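HP0420 homologue (Helicobacter felis, PDB 3LW3) is of unknown function but adopts a hotdog fold, the fold of many acyl-CoA thioesterases, and so may act on thioesters. Local coordinates at residues 15-24 against 66-77. Numbering follows the deposited sequence.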
# COMPACT_ATOMS: atom_id res chain seq x y z
N GLY B 15 5.54 -21.35 -8.09
CA GLY B 15 4.08 -21.56 -8.12
C GLY B 15 3.25 -20.29 -7.84
O GLY B 15 2.01 -20.33 -7.65
N LEU B 16 3.93 -19.15 -7.81
CA LEU B 16 3.24 -17.90 -7.46
C LEU B 16 2.63 -17.31 -8.74
O LEU B 16 3.36 -17.01 -9.71
CB LEU B 16 4.20 -16.94 -6.81
CG LEU B 16 3.54 -15.66 -6.35
CD1 LEU B 16 2.71 -15.98 -5.14
CD2 LEU B 16 4.60 -14.63 -6.05
N LEU B 17 1.31 -17.19 -8.76
CA LEU B 17 0.55 -16.74 -9.93
C LEU B 17 0.26 -15.26 -9.95
O LEU B 17 -0.08 -14.72 -11.01
CB LEU B 17 -0.79 -17.49 -9.98
CG LEU B 17 -0.72 -19.03 -9.97
CD1 LEU B 17 -2.07 -19.60 -10.41
CD2 LEU B 17 0.42 -19.51 -10.84
N VAL B 18 0.37 -14.59 -8.81
CA VAL B 18 -0.05 -13.20 -8.69
C VAL B 18 1.15 -12.23 -8.72
O VAL B 18 2.26 -12.59 -8.37
CB VAL B 18 -0.93 -13.03 -7.41
CG1 VAL B 18 -0.07 -13.18 -6.18
CG2 VAL B 18 -1.75 -11.74 -7.46
N CYS B 19 0.90 -11.00 -9.14
CA CYS B 19 1.93 -9.96 -9.19
C CYS B 19 3.23 -10.41 -9.87
O CYS B 19 4.32 -10.25 -9.35
CB CYS B 19 2.21 -9.36 -7.81
SG CYS B 19 0.81 -8.26 -7.22
N THR B 20 3.08 -10.92 -11.08
CA THR B 20 4.26 -11.38 -11.78
C THR B 20 5.31 -10.29 -12.06
O THR B 20 6.47 -10.62 -12.25
CB THR B 20 3.93 -12.17 -13.05
OG1 THR B 20 3.30 -11.33 -14.03
CG2 THR B 20 3.02 -13.37 -12.70
N ARG B 21 4.92 -9.02 -12.08
CA ARG B 21 5.87 -7.97 -12.41
C ARG B 21 6.47 -7.32 -11.15
O ARG B 21 7.36 -6.49 -11.27
CB ARG B 21 5.25 -6.89 -13.30
CG ARG B 21 4.55 -7.35 -14.56
CD ARG B 21 5.51 -7.51 -15.75
NE ARG B 21 6.48 -6.41 -15.88
CZ ARG B 21 6.34 -5.35 -16.68
NH1 ARG B 21 5.25 -5.19 -17.44
NH2 ARG B 21 7.30 -4.42 -16.72
N LEU B 22 6.03 -7.71 -9.96
CA LEU B 22 6.48 -7.05 -8.74
C LEU B 22 7.94 -7.32 -8.36
O LEU B 22 8.39 -8.48 -8.22
CB LEU B 22 5.56 -7.41 -7.56
CG LEU B 22 5.66 -6.52 -6.31
CD1 LEU B 22 5.90 -5.02 -6.59
CD2 LEU B 22 4.41 -6.63 -5.49
N ASP B 23 8.70 -6.25 -8.21
CA ASP B 23 10.09 -6.35 -7.72
C ASP B 23 10.07 -6.44 -6.21
O ASP B 23 9.80 -5.44 -5.52
CB ASP B 23 10.89 -5.15 -8.20
CG ASP B 23 12.34 -5.20 -7.79
OD1 ASP B 23 12.75 -6.17 -7.10
OD2 ASP B 23 13.07 -4.23 -8.17
N GLN B 24 10.35 -7.64 -5.68
CA GLN B 24 10.35 -7.82 -4.24
C GLN B 24 11.26 -6.85 -3.48
O GLN B 24 10.99 -6.55 -2.29
CB GLN B 24 10.65 -9.25 -3.83
CG GLN B 24 9.47 -10.18 -4.12
CD GLN B 24 9.72 -11.64 -3.76
OE1 GLN B 24 10.44 -11.95 -2.80
NE2 GLN B 24 9.12 -12.54 -4.54
N PHE B 66 0.77 -7.27 -0.77
CA PHE B 66 1.42 -8.37 -1.40
C PHE B 66 1.14 -9.66 -0.65
O PHE B 66 0.74 -10.65 -1.28
CB PHE B 66 2.91 -8.09 -1.51
CG PHE B 66 3.71 -9.17 -2.17
CD1 PHE B 66 3.27 -9.82 -3.32
CD2 PHE B 66 4.97 -9.47 -1.68
CE1 PHE B 66 4.05 -10.81 -3.93
CE2 PHE B 66 5.77 -10.42 -2.27
CZ PHE B 66 5.30 -11.13 -3.39
N ALA B 67 1.32 -9.68 0.68
CA ALA B 67 0.96 -10.90 1.49
C ALA B 67 -0.49 -11.35 1.18
O ALA B 67 -0.76 -12.55 0.93
CB ALA B 67 1.07 -10.67 3.00
N ALA B 68 -1.41 -10.38 1.25
CA ALA B 68 -2.85 -10.64 1.01
C ALA B 68 -3.05 -11.32 -0.36
O ALA B 68 -3.70 -12.35 -0.45
CB ALA B 68 -3.63 -9.35 1.11
N LEU B 69 -2.49 -10.74 -1.42
CA LEU B 69 -2.61 -11.32 -2.78
C LEU B 69 -2.02 -12.74 -2.83
O LEU B 69 -2.60 -13.62 -3.44
CB LEU B 69 -1.99 -10.39 -3.82
CG LEU B 69 -2.85 -9.15 -4.08
CD1 LEU B 69 -2.13 -7.94 -4.79
CD2 LEU B 69 -4.07 -9.59 -4.90
N CYS B 70 -0.87 -12.95 -2.18
CA CYS B 70 -0.25 -14.27 -2.18
C CYS B 70 -1.06 -15.36 -1.44
O CYS B 70 -0.99 -16.55 -1.81
CB CYS B 70 1.16 -14.20 -1.60
SG CYS B 70 2.32 -13.29 -2.59
N ALA B 71 -1.82 -14.98 -0.44
CA ALA B 71 -2.64 -15.94 0.30
C ALA B 71 -3.71 -16.58 -0.60
O ALA B 71 -4.03 -17.76 -0.42
CB ALA B 71 -3.34 -15.23 1.51
N LEU B 72 -4.28 -15.77 -1.48
CA LEU B 72 -5.29 -16.25 -2.44
C LEU B 72 -4.63 -16.83 -3.70
O LEU B 72 -5.07 -17.86 -4.24
CB LEU B 72 -6.25 -15.13 -2.81
CG LEU B 72 -7.34 -15.50 -3.80
CD1 LEU B 72 -8.14 -16.59 -3.16
CD2 LEU B 72 -8.14 -14.27 -4.07
N ASN B 73 -3.55 -16.19 -4.16
CA ASN B 73 -2.72 -16.66 -5.26
C ASN B 73 -3.51 -16.98 -6.55
O ASN B 73 -3.35 -18.04 -7.12
CB ASN B 73 -1.87 -17.88 -4.85
CG ASN B 73 -0.80 -18.23 -5.87
OD1 ASN B 73 -0.42 -19.40 -6.00
ND2 ASN B 73 -0.33 -17.25 -6.63
N LYS B 74 -4.36 -16.05 -6.97
CA LYS B 74 -5.12 -16.19 -8.21
C LYS B 74 -4.67 -15.19 -9.28
O LYS B 74 -4.52 -13.98 -9.02
CB LYS B 74 -6.61 -16.00 -7.96
CG LYS B 74 -7.18 -16.96 -6.96
CD LYS B 74 -8.02 -18.04 -7.66
CE LYS B 74 -7.91 -19.41 -6.97
NZ LYS B 74 -8.98 -19.63 -5.95
N LYS B 75 -4.51 -15.72 -10.50
CA LYS B 75 -4.09 -14.97 -11.68
C LYS B 75 -4.75 -13.58 -11.80
O LYS B 75 -4.11 -12.51 -11.58
CB LYS B 75 -4.41 -15.84 -12.92
CG LYS B 75 -3.86 -15.36 -14.29
CD LYS B 75 -4.21 -16.36 -15.43
CE LYS B 75 -4.23 -15.68 -16.83
NZ LYS B 75 -4.26 -16.64 -17.99
N ASN B 76 -6.02 -13.57 -12.13
CA ASN B 76 -6.68 -12.32 -12.46
C ASN B 76 -7.35 -11.69 -11.23
O ASN B 76 -8.55 -11.55 -11.19
CB ASN B 76 -7.70 -12.56 -13.57
CG ASN B 76 -7.05 -13.14 -14.84
OD1 ASN B 76 -6.01 -12.63 -15.30
ND2 ASN B 76 -7.65 -14.21 -15.41
N SER B 77 -6.55 -11.28 -10.26
CA SER B 77 -7.10 -10.72 -9.02
C SER B 77 -6.61 -9.30 -8.77
O SER B 77 -5.47 -8.94 -9.15
CB SER B 77 -6.77 -11.62 -7.83
OG SER B 77 -5.37 -11.70 -7.56
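The ring of Phe-66 has Leu-22 over one face, with CD2 of Leu-22 4.0 Å from CD1 of Phe-66. Leu-16 comes in at the ring edge, near its plane, where Leu-16 CD2 lies 4.4 Å from Phe-66 CE1. Gln-24 touches the ring with CG, 4.1 Å from Phe-66 CE2; the two side chains cross at about a right angle. Its amide is held elsewhere, by Glu-13 and by the backbone of Leu-30. With CG anti to the backbone N (chi1 -180°), the end of the Phe-66 side chain turns toward the loop. The other branch of Leu-16, CD1, rests 3.7 Å from SG of Cys-70.

Val-18 is the buried wedge between the helix end and the turn that follows. Its two methyls divide the work. CG1 sits 3.8 Å from the carbonyl O of Leu-69. CG2 meets CB of Leu-69 on one hand and OG of Ser-77, 3.6 Å away, on the other. That hydroxyl is already committed: Ser-77 OG donates to Lys-74 O at 2.8 Å, a bond that spans the turn after the helix. Asn-73 leaves the helix with positive phi (53°), and its side chain lies against the backbone of Gly-15 to Leu-17.

Cys-19 SG packs 3.8 Å from CD1 of Leu-69 and forms a disulfide with Cys-50 of the second subunit. Arg-21, in the beta turn from Cys-19 to Leu-22, forms a salt bridge with Asp-52 of that subunit. On its other side the helix packs on the sheet, with Ala-68 and Ala-71 against strand 109-118. The arrangement belongs to the hotdog fold, in which an antiparallel sheet wraps a central helix; here the loop before strand 29-34 covers the C-terminal end of that helix and carries a covalent link across the dimer.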